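Local coordinates for geranyltranstransferase (Enterococcus faecalis, PDB 3P8L), which probably condenses isopentenyl diphosphate with geranyl diphosphate to make farnesyl diphosphate, a magnesium-dependent step of isoprenoid biosynthesis, at residues A[52-57]-A[82-87]; A[78-83]-A[187-192]. All blocks are in the same frame, centred on the assembly; numbering follows the deposited sequence.

Interaction 1 (A[52-57]-A[82-87])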
# COMPACT_ATOMS: atom_id res chain seq x y z
N ARG A 52 10.61 3.00 17.27
CA ARG A 52 9.26 2.38 17.25
C ARG A 52 8.21 3.31 17.83
O ARG A 52 7.25 2.87 18.49
CB ARG A 52 9.25 1.02 17.98
CG ARG A 52 10.30 0.04 17.46
CD ARG A 52 9.79 -0.67 16.24
NE ARG A 52 10.68 -1.75 15.83
CZ ARG A 52 11.23 -1.87 14.63
NH1 ARG A 52 10.97 -1.00 13.65
NH2 ARG A 52 12.02 -2.90 14.40
N LEU A 53 8.41 4.60 17.58
CA LEU A 53 7.58 5.66 18.12
C LEU A 53 6.12 5.50 17.76
O LEU A 53 5.25 5.65 18.64
CB LEU A 53 8.09 7.04 17.66
CG LEU A 53 7.26 8.26 18.07
CD1 LEU A 53 7.17 8.35 19.59
CD2 LEU A 53 7.83 9.55 17.48
N ARG A 54 5.84 5.16 16.51
CA ARG A 54 4.46 5.06 16.05
C ARG A 54 3.61 3.93 16.68
O ARG A 54 2.52 4.20 17.21
CB ARG A 54 4.38 5.10 14.51
CG ARG A 54 4.78 6.48 13.95
CD ARG A 54 5.41 6.41 12.53
NE ARG A 54 5.98 7.71 12.19
CZ ARG A 54 7.17 8.15 12.60
NH1 ARG A 54 7.99 7.39 13.32
NH2 ARG A 54 7.56 9.38 12.24
N PRO A 55 4.10 2.67 16.64
CA PRO A 55 3.42 1.61 17.40
C PRO A 55 3.40 1.88 18.91
O PRO A 55 2.41 1.54 19.56
CB PRO A 55 4.25 0.36 17.08
CG PRO A 55 5.56 0.83 16.58
CD PRO A 55 5.24 2.13 15.87
N LEU A 56 4.45 2.50 19.44
CA LEU A 56 4.48 2.90 20.84
C LEU A 56 3.33 3.84 21.17
O LEU A 56 2.64 3.64 22.16
CB LEU A 56 5.84 3.48 21.28
CG LEU A 56 5.99 3.76 22.79
CD1 LEU A 56 5.70 2.47 23.58
CD2 LEU A 56 7.35 4.34 23.19
N LEU A 57 3.07 4.82 20.30
CA LEU A 57 1.92 5.73 20.46
C LEU A 57 0.56 5.01 20.46
O LEU A 57 -0.27 5.28 21.34
CB LEU A 57 1.94 6.83 19.41
CG LEU A 57 2.96 7.95 19.65
CD1 LEU A 57 3.08 8.77 18.37
CD2 LEU A 57 2.55 8.82 20.84
N MET A 82 5.06 -0.99 9.78
CA MET A 82 5.35 -1.46 8.41
C MET A 82 5.33 -0.32 7.39
O MET A 82 6.22 -0.25 6.53
CB MET A 82 4.45 -2.65 8.00
CG MET A 82 4.72 -3.99 8.81
SD MET A 82 3.48 -5.30 8.52
CE MET A 82 3.88 -5.77 6.84
N ILE A 83 4.33 0.57 7.51
CA ILE A 83 4.22 1.76 6.68
C ILE A 83 5.44 2.65 6.91
O ILE A 83 6.09 3.08 5.95
CB ILE A 83 2.92 2.59 6.98
CG1 ILE A 83 1.65 1.84 6.58
CG2 ILE A 83 2.99 3.97 6.32
CD1 ILE A 83 1.39 1.75 5.10
N HIS A 84 5.72 2.93 8.19
CA HIS A 84 6.88 3.71 8.56
C HIS A 84 8.21 3.14 7.98
O HIS A 84 8.98 3.90 7.41
CB HIS A 84 7.01 3.80 10.06
CG HIS A 84 8.17 4.63 10.48
ND1 HIS A 84 8.32 5.93 10.08
CD2 HIS A 84 9.23 4.34 11.26
CE1 HIS A 84 9.43 6.42 10.60
NE2 HIS A 84 9.99 5.48 11.33
N THR A 85 8.43 1.84 8.14
CA THR A 85 9.62 1.12 7.64
C THR A 85 9.70 1.21 6.11
O THR A 85 10.77 1.46 5.56
CB THR A 85 9.62 -0.39 8.05
OG1 THR A 85 9.46 -0.50 9.47
CG2 THR A 85 10.93 -1.10 7.63
N TYR A 86 8.57 1.02 5.42
CA TYR A 86 8.56 1.16 3.97
C TYR A 86 8.99 2.58 3.59
O TYR A 86 9.85 2.73 2.72
CB TYR A 86 7.21 0.76 3.31
CG TYR A 86 6.49 1.88 2.58
CD1 TYR A 86 6.96 2.37 1.37
CD2 TYR A 86 5.33 2.46 3.10
CE1 TYR A 86 6.34 3.43 0.71
CE2 TYR A 86 4.68 3.51 2.43
CZ TYR A 86 5.21 4.00 1.24
OH TYR A 86 4.60 5.02 0.55
N SER A 87 8.46 3.60 4.27
CA SER A 87 8.71 4.97 3.82
C SER A 87 10.22 5.30 3.95
O SER A 87 10.77 6.01 3.11
CB SER A 87 7.87 5.98 4.61
OG SER A 87 8.46 6.21 5.89
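His84 and Arg54 carry this contact, joined by a flat stack of imidazole and guanidinium. His84 sets CG anti to its backbone N (chi1 -178°), which sends the ring out toward helix 53-64. The extended Arg54 chain crosses it at about a right angle and lays its guanidinium over one ring face, centres 3.8 Å apart and planes within 7° of parallel. The overlap is offset: Arg54 NH1 sits above the ring rim, 3.2 Å from His84 CE1. Arg54 NH1 also passes His84 NE2 at 3.4 Å, but the angle is too poor for a hydrogen bond. At Thr85, OG1 bonds to the backbone O of Glu81 and lies 4.5 Å from Arg52 NH1, a loose approach. Arg52 directs its guanidinium mainly to Glu81, Glu22 and the carbonyl of Ile46. Ser87 OG donates a hydrogen bond to the carbonyl one turn back, 2.8 Å from His84 O. Arg54 ends the Gly-Gly-Lys-Arg-Leu-Arg motif; in related synthases the equivalent arginine and histidine help hold isopentenyl diphosphate, so the pair probably lines that pocket here. Helix 13-31 packs against Arg52 and Met82, helix 175-200 against Arg54 and Leu57, and helices 114-133 and 158-167 against Tyr86.

Interaction 2 (A[78-83]-A[187-192])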
# COMPACT_ATOMS: atom_id res chain seq x y z
N ALA A 78 1.70 -2.93 14.40
CA ALA A 78 2.61 -3.55 13.45
C ALA A 78 2.41 -3.05 12.02
O ALA A 78 3.39 -2.74 11.32
CB ALA A 78 2.49 -5.07 13.55
N SER A 79 1.14 -2.94 11.61
CA SER A 79 0.77 -2.39 10.30
C SER A 79 1.30 -0.96 10.12
O SER A 79 1.91 -0.63 9.09
CB SER A 79 -0.75 -2.41 10.11
OG SER A 79 -1.21 -3.73 9.89
N LEU A 80 1.11 -0.13 11.14
CA LEU A 80 1.63 1.24 11.11
C LEU A 80 3.17 1.30 11.03
O LEU A 80 3.74 2.08 10.24
CB LEU A 80 1.12 2.03 12.33
CG LEU A 80 1.58 3.47 12.51
CD1 LEU A 80 1.17 4.32 11.33
CD2 LEU A 80 1.04 4.06 13.84
N GLU A 81 3.84 0.46 11.83
CA GLU A 81 5.29 0.41 11.79
C GLU A 81 5.84 -0.13 10.45
O GLU A 81 6.93 0.28 10.02
CB GLU A 81 5.86 -0.34 13.00
CG GLU A 81 7.37 -0.26 13.15
CD GLU A 81 7.92 1.17 13.40
OE1 GLU A 81 7.18 2.19 13.44
OE2 GLU A 81 9.14 1.25 13.56
N MET A 82 5.06 -0.99 9.78
CA MET A 82 5.35 -1.46 8.41
C MET A 82 5.33 -0.32 7.39
O MET A 82 6.22 -0.25 6.53
CB MET A 82 4.45 -2.65 8.00
CG MET A 82 4.72 -3.99 8.81
SD MET A 82 3.48 -5.30 8.52
CE MET A 82 3.88 -5.77 6.84
N ILE A 83 4.33 0.57 7.51
CA ILE A 83 4.22 1.76 6.68
C ILE A 83 5.44 2.65 6.91
O ILE A 83 6.09 3.08 5.95
CB ILE A 83 2.92 2.59 6.98
CG1 ILE A 83 1.65 1.84 6.58
CG2 ILE A 83 2.99 3.97 6.32
CD1 ILE A 83 1.39 1.75 5.10
N GLY A 187 3.24 14.40 10.54
CA GLY A 187 2.04 14.54 11.37
C GLY A 187 0.98 13.50 11.11
O GLY A 187 0.36 13.00 12.05
N ALA A 188 0.80 13.15 9.84
CA ALA A 188 -0.32 12.31 9.42
C ALA A 188 -0.32 10.91 10.04
O ALA A 188 -1.37 10.46 10.49
CB ALA A 188 -0.42 12.24 7.89
N LEU A 189 0.84 10.24 10.07
CA LEU A 189 0.95 8.89 10.67
C LEU A 189 0.89 8.95 12.21
O LEU A 189 0.45 8.00 12.85
CB LEU A 189 2.25 8.17 10.25
CG LEU A 189 2.53 7.67 8.82
CD1 LEU A 189 3.81 6.81 8.81
CD2 LEU A 189 1.37 6.88 8.24
N ILE A 190 1.40 10.04 12.77
CA ILE A 190 1.32 10.30 14.23
C ILE A 190 -0.15 10.45 14.59
O ILE A 190 -0.61 9.85 15.57
CB ILE A 190 2.14 11.54 14.67
CG1 ILE A 190 3.63 11.40 14.31
CG2 ILE A 190 1.99 11.81 16.20
CD1 ILE A 190 4.31 10.19 14.88
N GLU A 191 -0.88 11.22 13.77
CA GLU A 191 -2.32 11.39 13.96
C GLU A 191 -3.05 10.06 13.85
O GLU A 191 -3.90 9.75 14.71
CB GLU A 191 -2.89 12.46 13.02
CG GLU A 191 -2.67 13.89 13.53
CD GLU A 191 -2.69 14.93 12.42
OE1 GLU A 191 -2.89 14.54 11.25
OE2 GLU A 191 -2.51 16.13 12.72
N PHE A 192 -2.70 9.25 12.84
CA PHE A 192 -3.26 7.91 12.74
C PHE A 192 -3.02 7.11 14.02
O PHE A 192 -3.92 6.41 14.48
CB PHE A 192 -2.72 7.10 11.54
CG PHE A 192 -3.23 5.68 11.52
CD1 PHE A 192 -4.48 5.40 10.98
CD2 PHE A 192 -2.50 4.64 12.11
CE1 PHE A 192 -4.96 4.10 10.97
CE2 PHE A 192 -2.99 3.35 12.13
CZ PHE A 192 -4.24 3.08 11.55
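Leu80 points across to helix 175-200 and lodges its branched end against Leu189 and Phe192, two residues three positions apart on that helix. The helix segments run almost exactly antiparallel (173°), their axes 11.2 Å apart, and Leu80 slides past both partners in the opposite direction. Its CG lies anti to the backbone N (chi1 179°), carrying both methyls into the interface: CD1 comes 4.0 Å from Leu189 CD2 and approaches the Phe192 ring obliquely, 3.8 Å from CD2 of that ring. The second methyl, Leu80 CD2, lies in the plane of the ring at its edge, 4.0 Å from Phe192 CD2. Leu189 is turned the other way, with CG beside its backbone N (chi1 -68°). Both its methyls close on the CG2 branch of Ile83 from the same side: Leu189 CD2 is 3.8 Å and Leu189 CD1 3.9 Å from Ile83 CG2. The longer CG1 branch of Ile83 leads away from helix 175-200. All four side chains are buried, and the side-chain contacts are apolar, as expected inside the all-helical prenyltransferase fold. Helix 114-133 covers Ile83 through Leu125; helix 53-64 flanks Leu80 with Arg54 and Val58, and helix 205-230 packs on Ile190 through Ala215 and Tyr218.

Overall arrangement
Interactions 1 and 2 meet on helix 71-92, sharing Met82 and Ile83, with centres about 5 Å apart near the middle of the chain. Helix 53-64 comes first, then helix 71-92, and segment 187-192, on helix 175-200, follows about a hundred residues after segment 78-83. Interaction 2 is a buried apolar seam; interaction 1 turns a polar arginine-histidine pair toward the probable substrate pocket. The two are coupled directly: Arg52 NH1 forms a 2.9 Å salt bridge with Glu81 OE2, and Arg54 CB packs 3.6 Å from Leu80 CD2. Helix 71-92 thus brings the hydrophobic core beside the probable isopentenyl diphosphate site and ends in the first aspartate-rich motif of the family.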